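Matching sites in DyP from Bjerkandera adusta, a protein that probably works as a heme-dependent peroxidase of the dye-decolorizing family, which oxidises dyes at the expense of hydrogen peroxide (PDB 3AFV (chain A, 1.40 Å), residues G306-K311 and E391-Q396), and in its relative Dye-decolorizing peroxidase from Irpex lacteus (PDB 7D8M (chain B, 2.00 Å), residues T310-K315 and D399-Q404). One frame, after least-squares fit of the local backbone (RMSD 0.50 Å); residues are numbered along the deposited sequences.

Structure 1 (3AFV). With HEM (protoporphyrin IX containing Fe), chain C.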
loop_
_atom_site.group_PDB
_atom_site.type_symbol
_atom_site.label_atom_id
_atom_site.label_comp_id
_atom_site.label_asym_id
_atom_site.label_seq_id
_atom_site.Cartn_x
_atom_site.Cartn_y
_atom_site.Cartn_z
ATOM N N GLY A 306 -5.508 -18.572 0.618
ATOM C CA GLY A 306 -6.122 -17.248 0.573
ATOM C C GLY A 306 -5.590 -16.219 1.559
ATOM O O GLY A 306 -6.222 -15.173 1.736
ATOM N N ALA A 307 -4.463 -16.497 2.222
ATOM C CA ALA A 307 -3.837 -15.536 3.129
ATOM C C ALA A 307 -3.454 -14.242 2.396
ATOM O O ALA A 307 -3.081 -14.273 1.215
ATOM C CB ALA A 307 -2.611 -16.151 3.746
ATOM N N HIS A 308 -3.515 -13.114 3.109
ATOM C CA HIS A 308 -3.258 -11.801 2.512
ATOM C C HIS A 308 -2.025 -11.745 1.606
ATOM O O HIS A 308 -2.127 -11.344 0.442
ATOM C CB HIS A 308 -3.175 -10.719 3.601
ATOM C CG HIS A 308 -2.987 -9.332 3.064
ATOM N ND1 HIS A 308 -3.987 -8.652 2.401
ATOM C CD2 HIS A 308 -1.918 -8.496 3.096
ATOM C CE1 HIS A 308 -3.537 -7.467 2.029
ATOM N NE2 HIS A 308 -2.291 -7.333 2.467
ATOM N N VAL A 309 -0.867 -12.108 2.141
ATOM C CA VAL A 309 0.364 -11.923 1.373
ATOM C C VAL A 309 0.447 -12.869 0.192
ATOM O O VAL A 309 1.037 -12.530 -0.840
ATOM C CB VAL A 309 1.656 -11.976 2.228
ATOM C CG1 VAL A 309 1.635 -10.856 3.292
ATOM C CG2 VAL A 309 1.849 -13.365 2.862
ATOM N N ARG A 310 -0.184 -14.036 0.314
ATOM C CA ARG A 310 -0.192 -15.020 -0.766
ATOM C C ARG A 310 -1.118 -14.581 -1.898
ATOM O O ARG A 310 -0.785 -14.749 -3.066
ATOM C CB ARG A 310 -0.547 -16.402 -0.214
ATOM C CG ARG A 310 -0.503 -17.523 -1.235
ATOM C CD ARG A 310 -0.632 -18.855 -0.531
ATOM N NE ARG A 310 -0.355 -19.947 -1.463
ATOM C CZ ARG A 310 -0.260 -21.220 -1.112
ATOM N NH1 ARG A 310 -0.455 -21.586 0.155
ATOM N NH2 ARG A 310 0.032 -22.118 -2.037
ATOM N N LYS A 311 -2.247 -13.968 -1.547
ATOM C CA LYS A 311 -3.168 -13.408 -2.540
ATOM C C LYS A 311 -2.579 -12.226 -3.291
ATOM O O LYS A 311 -2.770 -12.098 -4.502
ATOM C CB LYS A 311 -4.476 -12.982 -1.877
ATOM C CG LYS A 311 -5.413 -14.144 -1.548
ATOM C CD LYS A 311 -6.239 -14.601 -2.739
ATOM C CE LYS A 311 -7.593 -15.071 -2.271
ATOM N NZ LYS A 311 -8.522 -15.252 -3.429
ATOM N N GLU A 391 -9.928 -13.222 0.184
ATOM C CA GLU A 391 -8.844 -12.788 1.074
ATOM C C GLU A 391 -9.459 -12.110 2.306
ATOM O O GLU A 391 -10.172 -11.123 2.167
ATOM C CB GLU A 391 -7.923 -11.824 0.323
ATOM C CG GLU A 391 -6.544 -11.727 0.918
ATOM C CD GLU A 391 -6.536 -10.853 2.151
ATOM O OE1 GLU A 391 -6.635 -9.611 1.989
ATOM O OE2 GLU A 391 -6.438 -11.409 3.266
ATOM N N PRO A 392 -9.187 -12.627 3.521
ATOM C CA PRO A 392 -9.902 -12.133 4.711
ATOM C C PRO A 392 -9.608 -10.697 5.134
ATOM O O PRO A 392 -10.459 -10.092 5.810
ATOM C CB PRO A 392 -9.489 -13.114 5.820
ATOM C CG PRO A 392 -8.183 -13.672 5.361
ATOM C CD PRO A 392 -8.258 -13.724 3.856
ATOM N N ILE A 393 -8.430 -10.165 4.790
ATOM C CA ILE A 393 -8.105 -8.808 5.217
ATOM C C ILE A 393 -8.731 -7.730 4.311
ATOM O O ILE A 393 -9.440 -6.837 4.804
ATOM C CB ILE A 393 -6.590 -8.605 5.379
ATOM C CG1 ILE A 393 -5.970 -9.679 6.308
ATOM C CG2 ILE A 393 -6.304 -7.174 5.877
ATOM C CD1 ILE A 393 -6.638 -9.834 7.715
ATOM N N ILE A 394 -8.475 -7.803 3.004
ATOM C CA ILE A 394 -8.997 -6.778 2.100
ATOM C C ILE A 394 -9.854 -7.283 0.927
ATOM O O ILE A 394 -10.293 -6.476 0.107
ATOM C CB ILE A 394 -7.921 -5.726 1.648
ATOM C CG1 ILE A 394 -6.648 -6.383 1.149
ATOM C CG2 ILE A 394 -7.632 -4.720 2.785
ATOM C CD1 ILE A 394 -6.806 -7.059 -0.213
ATOM N N GLY A 395 -10.129 -8.593 0.865
ATOM C CA GLY A 395 -11.050 -9.134 -0.152
ATOM C C GLY A 395 -12.452 -8.585 0.065
ATOM O O GLY A 395 -12.919 -8.498 1.202
ATOM N N GLN A 396 -13.133 -8.197 -1.013
ATOM C CA GLN A 396 -14.417 -7.490 -0.832
ATOM C C GLN A 396 -15.700 -8.201 -1.255
ATOM O O GLN A 396 -16.815 -7.721 -0.984
ATOM C CB GLN A 396 -14.327 -6.063 -1.360
ATOM C CG GLN A 396 -13.458 -5.238 -0.443
ATOM C CD GLN A 396 -13.618 -3.774 -0.648
ATOM O OE1 GLN A 396 -13.931 -3.035 0.288
ATOM N NE2 GLN A 396 -13.379 -3.326 -1.872
HETATM C CHA HEM C . 1.796 -7.161 2.579
HETATM C CHB HEM C . -1.195 -5.249 5.849
HETATM C CHC HEM C . -4.021 -3.575 2.279
HETATM C CHD HEM C . -1.016 -5.466 -1.026
HETATM C C1A HEM C . 1.212 -6.841 3.774
HETATM C C2A HEM C . 1.673 -7.235 5.088
HETATM C C3A HEM C . 0.849 -6.687 5.987
HETATM C C4A HEM C . -0.153 -5.938 5.273
HETATM C CMA HEM C . 0.863 -6.820 7.517
HETATM C CAA HEM C . 2.882 -8.151 5.365
HETATM C CBA HEM C . 4.204 -7.374 5.365
HETATM C CGA HEM C . 4.880 -7.384 4.017
HETATM O O1A HEM C . 4.944 -8.473 3.399
HETATM O O2A HEM C . 5.354 -6.326 3.596
HETATM C C1B HEM C . -2.232 -4.625 5.182
HETATM C C2B HEM C . -3.344 -3.910 5.789
HETATM C C3B HEM C . -4.124 -3.441 4.801
HETATM C C4B HEM C . -3.530 -3.842 3.535
HETATM C CMB HEM C . -3.575 -3.750 7.310
HETATM C CAB HEM C . -5.424 -2.610 4.901
HETATM C CBB HEM C . -5.655 -1.806 5.954
HETATM C C1C HEM C . -3.478 -3.983 1.081
HETATM C C2C HEM C . -4.084 -3.811 -0.221
HETATM C C3C HEM C . -3.252 -4.350 -1.135
HETATM C C4C HEM C . -2.100 -4.867 -0.441
HETATM C CMC HEM C . -5.424 -3.078 -0.452
HETATM C CAC HEM C . -3.419 -4.405 -2.664
HETATM C CBC HEM C . -4.630 -4.588 -3.230
HETATM C C1D HEM C . 0.045 -6.015 -0.361
HETATM C C2D HEM C . 1.226 -6.535 -1.001
HETATM C C3D HEM C . 2.084 -7.056 0.104
HETATM C C4D HEM C . 1.361 -6.807 1.328
HETATM C CMD HEM C . 1.589 -6.562 -2.491
HETATM C CAD HEM C . 3.452 -7.723 -0.098
HETATM C CBD HEM C . 3.201 -9.187 -0.471
HETATM C CGD HEM C . 4.474 -9.910 -0.799
HETATM O O1D HEM C . 4.667 -11.027 -0.268
HETATM O O2D HEM C . 5.303 -9.386 -1.580
HETATM N NA HEM C . 0.112 -6.035 3.930
HETATM N NB HEM C . -2.396 -4.581 3.795
HETATM N NC HEM C . -2.287 -4.679 0.905
HETATM N ND HEM C . 0.159 -6.165 1.015
HETATM FE FE HEM C . -1.178 -5.494 2.425
HETATM O O HOH W 1 -0.108 -3.709 2.507
#
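The imidazole of His308 receives the carboxylate of Glu391 at its edge, in the ring plane, while NE2, farther round the ring, binds the heme iron at 2.1 Å. Ring and carboxylate planes stand 70° apart. The ND1 hydrogen bond to Glu391 OE1, 2.8 Å long and nearly straight (177°), meets the oxygen from above the carboxylate plane. The backbone N of Ile394 donates to the same OE1 from the opposite face, and that of Ile393 takes OE2 at 2.8 Å, so three N-H groups fix the buried carboxylate. A bend at chi2 (-78°) folds the glutamate chain back toward these amides. Ile394 CG1 touches His308 CE1 at 3.4 Å, and Ile393 CB lies 4.0 Å from His308 ND1. Val309 CG1 packs 3.6 Å from heme CAA, and Pro392 CD meets Gly306 O at 3.3 Å. This is the proximal heme pocket, where the start of helix 308-312 faces the loop between helix 367-375 and strand 401-403; a water ligates the iron across the heme.

Structure 2 (7D8M). With HEM (protoporphyrin IX containing Fe), chain D.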
loop_
_atom_site.group_PDB
_atom_site.type_symbol
_atom_site.label_atom_id
_atom_site.label_comp_id
_atom_site.label_asym_id
_atom_site.label_seq_id
_atom_site.Cartn_x
_atom_site.Cartn_y
_atom_site.Cartn_z
ATOM N N THR B 310 -5.328 -18.463 0.693
ATOM C CA THR B 310 -6.064 -17.215 0.772
ATOM C C THR B 310 -5.439 -16.200 1.720
ATOM O O THR B 310 -6.049 -15.155 1.953
ATOM C CB THR B 310 -7.491 -17.510 1.220
ATOM O OG1 THR B 310 -7.434 -18.272 2.427
ATOM C CG2 THR B 310 -8.212 -18.327 0.165
ATOM N N ALA B 311 -4.281 -16.491 2.312
ATOM C CA ALA B 311 -3.612 -15.493 3.140
ATOM C C ALA B 311 -3.374 -14.227 2.343
ATOM O O ALA B 311 -3.067 -14.269 1.151
ATOM C CB ALA B 311 -2.265 -15.992 3.656
ATOM N N HIS B 312 -3.474 -13.095 3.042
ATOM C CA HIS B 312 -3.396 -11.795 2.395
ATOM C C HIS B 312 -2.182 -11.689 1.480
ATOM O O HIS B 312 -2.318 -11.400 0.287
ATOM C CB HIS B 312 -3.358 -10.701 3.457
ATOM C CG HIS B 312 -3.238 -9.328 2.883
ATOM N ND1 HIS B 312 -4.002 -8.907 1.814
ATOM C CD2 HIS B 312 -2.440 -8.286 3.212
ATOM C CE1 HIS B 312 -3.690 -7.656 1.518
ATOM N NE2 HIS B 312 -2.745 -7.261 2.349
ATOM N N ILE B 313 -0.981 -11.944 2.017
ATOM C CA ILE B 313 0.227 -11.746 1.215
ATOM C C ILE B 313 0.319 -12.773 0.098
ATOM O O ILE B 313 0.943 -12.510 -0.937
ATOM C CB ILE B 313 1.500 -11.760 2.088
ATOM C CG1 ILE B 313 1.780 -13.151 2.670
ATOM C CG2 ILE B 313 1.431 -10.683 3.173
ATOM C CD1 ILE B 313 3.180 -13.289 3.225
ATOM N N ARG B 314 -0.286 -13.954 0.274
ATOM C CA ARG B 314 -0.259 -14.961 -0.777
ATOM C C ARG B 314 -1.305 -14.678 -1.861
ATOM O O ARG B 314 -1.131 -15.091 -3.014
ATOM C CB ARG B 314 -0.451 -16.357 -0.160
ATOM C CG ARG B 314 -0.198 -17.520 -1.132
ATOM C CD ARG B 314 -0.262 -18.912 -0.452
ATOM N NE ARG B 314 0.152 -19.975 -1.373
ATOM C CZ ARG B 314 0.613 -21.167 -0.996
ATOM N NH1 ARG B 314 0.724 -21.473 0.293
ATOM N NH2 ARG B 314 0.968 -22.056 -1.913
ATOM N N LYS B 315 -2.391 -13.977 -1.513
ATOM C CA LYS B 315 -3.337 -13.512 -2.524
ATOM C C LYS B 315 -2.734 -12.384 -3.366
ATOM O O LYS B 315 -2.837 -12.392 -4.599
ATOM C CB LYS B 315 -4.629 -13.045 -1.849
ATOM C CG LYS B 315 -5.620 -14.159 -1.512
ATOM C CD LYS B 315 -6.506 -14.497 -2.719
ATOM C CE LYS B 315 -7.968 -14.690 -2.316
ATOM N NZ LYS B 315 -8.814 -15.067 -3.493
ATOM N N ASP B 399 -9.756 -12.897 0.082
ATOM C CA ASP B 399 -8.746 -12.408 0.995
ATOM C C ASP B 399 -9.434 -12.012 2.304
ATOM O O ASP B 399 -10.386 -11.221 2.280
ATOM C CB ASP B 399 -8.038 -11.220 0.341
ATOM C CG ASP B 399 -6.890 -10.649 1.176
ATOM O OD1 ASP B 399 -7.057 -10.421 2.394
ATOM O OD2 ASP B 399 -5.816 -10.396 0.586
ATOM N N PRO B 400 -9.035 -12.578 3.444
ATOM C CA PRO B 400 -9.752 -12.289 4.690
ATOM C C PRO B 400 -9.387 -10.947 5.299
ATOM O O PRO B 400 -10.022 -10.537 6.278
ATOM C CB PRO B 400 -9.333 -13.453 5.599
ATOM C CG PRO B 400 -7.954 -13.788 5.111
ATOM C CD PRO B 400 -8.005 -13.616 3.627
ATOM N N VAL B 401 -8.415 -10.238 4.736
ATOM C CA VAL B 401 -8.060 -8.903 5.208
ATOM C C VAL B 401 -8.771 -7.874 4.332
ATOM O O VAL B 401 -9.655 -7.155 4.808
ATOM C CB VAL B 401 -6.529 -8.717 5.226
ATOM C CG1 VAL B 401 -6.109 -7.312 5.731
ATOM C CG2 VAL B 401 -5.889 -9.801 6.094
ATOM N N ILE B 402 -8.447 -7.836 3.039
ATOM C CA ILE B 402 -8.932 -6.783 2.151
ATOM C C ILE B 402 -10.023 -7.243 1.194
ATOM O O ILE B 402 -10.559 -6.402 0.458
ATOM C CB ILE B 402 -7.776 -6.147 1.354
ATOM C CG1 ILE B 402 -7.098 -7.195 0.462
ATOM C CG2 ILE B 402 -6.796 -5.459 2.304
ATOM C CD1 ILE B 402 -6.315 -6.600 -0.730
ATOM N N GLY B 403 -10.380 -8.526 1.167
ATOM C CA GLY B 403 -11.342 -8.985 0.173
ATOM C C GLY B 403 -12.711 -8.355 0.379
ATOM O O GLY B 403 -13.199 -8.230 1.503
ATOM N N GLN B 404 -13.329 -7.929 -0.722
ATOM C CA GLN B 404 -14.669 -7.343 -0.673
ATOM C C GLN B 404 -15.447 -7.770 -1.909
ATOM O O GLN B 404 -14.946 -8.496 -2.769
ATOM C CB GLN B 404 -14.679 -5.806 -0.667
ATOM C CG GLN B 404 -13.496 -5.067 -0.134
ATOM C CD GLN B 404 -13.742 -3.560 -0.215
ATOM O OE1 GLN B 404 -14.093 -2.923 0.782
ATOM N NE2 GLN B 404 -13.579 -2.994 -1.406
HETATM C CHA HEM D . 1.519 -7.038 2.490
HETATM C CHB HEM D . -1.527 -5.209 5.791
HETATM C CHC HEM D . -4.126 -3.183 2.220
HETATM C CHD HEM D . -1.369 -5.430 -1.078
HETATM C C1A HEM D . 0.944 -6.709 3.697
HETATM C C2A HEM D . 1.467 -7.029 5.012
HETATM C C3A HEM D . 0.625 -6.507 5.922
HETATM C C4A HEM D . -0.450 -5.846 5.214
HETATM C CMA HEM D . 0.732 -6.572 7.457
HETATM C CAA HEM D . 2.775 -7.823 5.273
HETATM C CBA HEM D . 3.968 -6.870 5.338
HETATM C CGA HEM D . 4.757 -6.876 4.043
HETATM O O1A HEM D . 4.880 -7.954 3.414
HETATM O O2A HEM D . 5.291 -5.803 3.649
HETATM C C1B HEM D . -2.466 -4.476 5.107
HETATM C C2B HEM D . -3.487 -3.659 5.720
HETATM C C3B HEM D . -4.213 -3.108 4.728
HETATM C C4B HEM D . -3.659 -3.548 3.467
HETATM C CMB HEM D . -3.672 -3.527 7.261
HETATM C CAB HEM D . -5.410 -2.129 4.807
HETATM C CBB HEM D . -5.688 -1.389 5.886
HETATM C C1C HEM D . -3.662 -3.664 1.007
HETATM C C2C HEM D . -4.252 -3.438 -0.302
HETATM C C3C HEM D . -3.480 -4.057 -1.217
HETATM C C4C HEM D . -2.396 -4.710 -0.507
HETATM C CMC HEM D . -5.529 -2.590 -0.526
HETATM C CAC HEM D . -3.650 -4.159 -2.756
HETATM C CBC HEM D . -4.837 -4.021 -3.374
HETATM C C1D HEM D . -0.284 -5.953 -0.406
HETATM C C2D HEM D . 0.940 -6.474 -0.994
HETATM C C3D HEM D . 1.726 -6.919 -0.013
HETATM C C4D HEM D . 1.037 -6.697 1.244
HETATM C CMD HEM D . 1.291 -6.530 -2.490
HETATM C CAD HEM D . 3.116 -7.564 -0.188
HETATM C CBD HEM D . 2.928 -9.072 -0.379
HETATM C CGD HEM D . 4.241 -9.769 -0.664
HETATM O O1D HEM D . 4.449 -10.886 -0.123
HETATM O O2D HEM D . 5.086 -9.212 -1.419
HETATM N NA HEM D . -0.225 -5.998 3.859
HETATM N NB HEM D . -2.593 -4.389 3.727
HETATM N NC HEM D . -2.545 -4.448 0.838
HETATM N ND HEM D . -0.186 -6.087 0.968
HETATM FE FE HEM D . -1.501 -5.353 2.351
#
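Asp399 presents its carboxylate to the edge of the His312 imidazole, in the ring plane, and NE2 of that histidine holds the heme iron at 2.3 Å. The two planes are 67° apart. Hydrogen-bonded to Asp399 OD2 at 2.6 Å and almost straight (179°), His312 ND1 meets the syn lone pair, on the side of the other oxygen. That oxygen, OD1, takes two backbone N-H groups: Val401 N at 2.7 Å, nearly along the C-O axis in an Asx turn, and Ile402 N at 3.0 Å from above the carboxylate plane. Three donors thus grip one buried carboxylate. CG anti to the backbone N (chi1 -177°) carries the carboxylate to the ring edge. Ile402 CG1 touches His312 CE1 at 3.6 Å, and Val401 CB lies 4.3 Å from His312 ND1. Ile313 CG2 packs 3.8 Å from heme CAA. Pro400 CD meets Thr310 O at 3.0 Å, and the hydroxyl of Thr310 is hydrogen-bonded to the carbonyl of Phe411. The histidine-carboxylate pair lies on the proximal side of the heme, with His312 as axial ligand.

What differs
Both sites keep an axial histidine, His308(A) or His312(B), that binds the heme iron and gives its ND1 hydrogen to a buried carboxylate; its side chain holds its place and the comparable CA atoms coincide within the error. The main change is Glu391(A) against Asp399(B). From matching CB atoms the first torsion differs, -158° against -177°, and OD1 of Asp399(B) lies near CD of Glu391(A), 0.7 Å apart after superposition. OE2 of Glu391(A) and OD2 of Asp399(B) have no counterpart in the other side chain. All three bonds are kept, but their acceptors are shared out anew. In Glu391(A), OE1 serves both His308(A) ND1 and Ile394(A) N, leaving OE2 to Ile393(A) N; in Asp399(B), OD1 serves both amides, Val401(B) N and Ile402(B) N, and OD2 takes the histidine. Histidine and amide bonds thus fall on separate oxygens in Asp399(B), which may alter how strongly the carboxylate polarises the imidazole. At the neighbouring exchange, CG1 and CG2 of Ile393(A) fall 0.3 Å apart from CG2 and CG1 of Val401(B) respectively, while CD1 of Ile393(A) has no counterpart; the touch on the histidine persists. Ile394(A) and Ile402(B) are modelled with different chi2 (72° against 158°), their CD1 atoms 0.8 Å apart after superposition, yet CG1 stays on the histidine CE1 in both. On the proximal side of the heme, CG1 and CG2 of Val309(A) superpose on CG2 and CG1 of Ile313(B), each pair 0.3 Å apart. Finally, Thr310(B) adds CB, OG1 and CG2, which have no counterpart in Gly306(A), its hydroxyl hydrogen-bonded to Phe411(B) O.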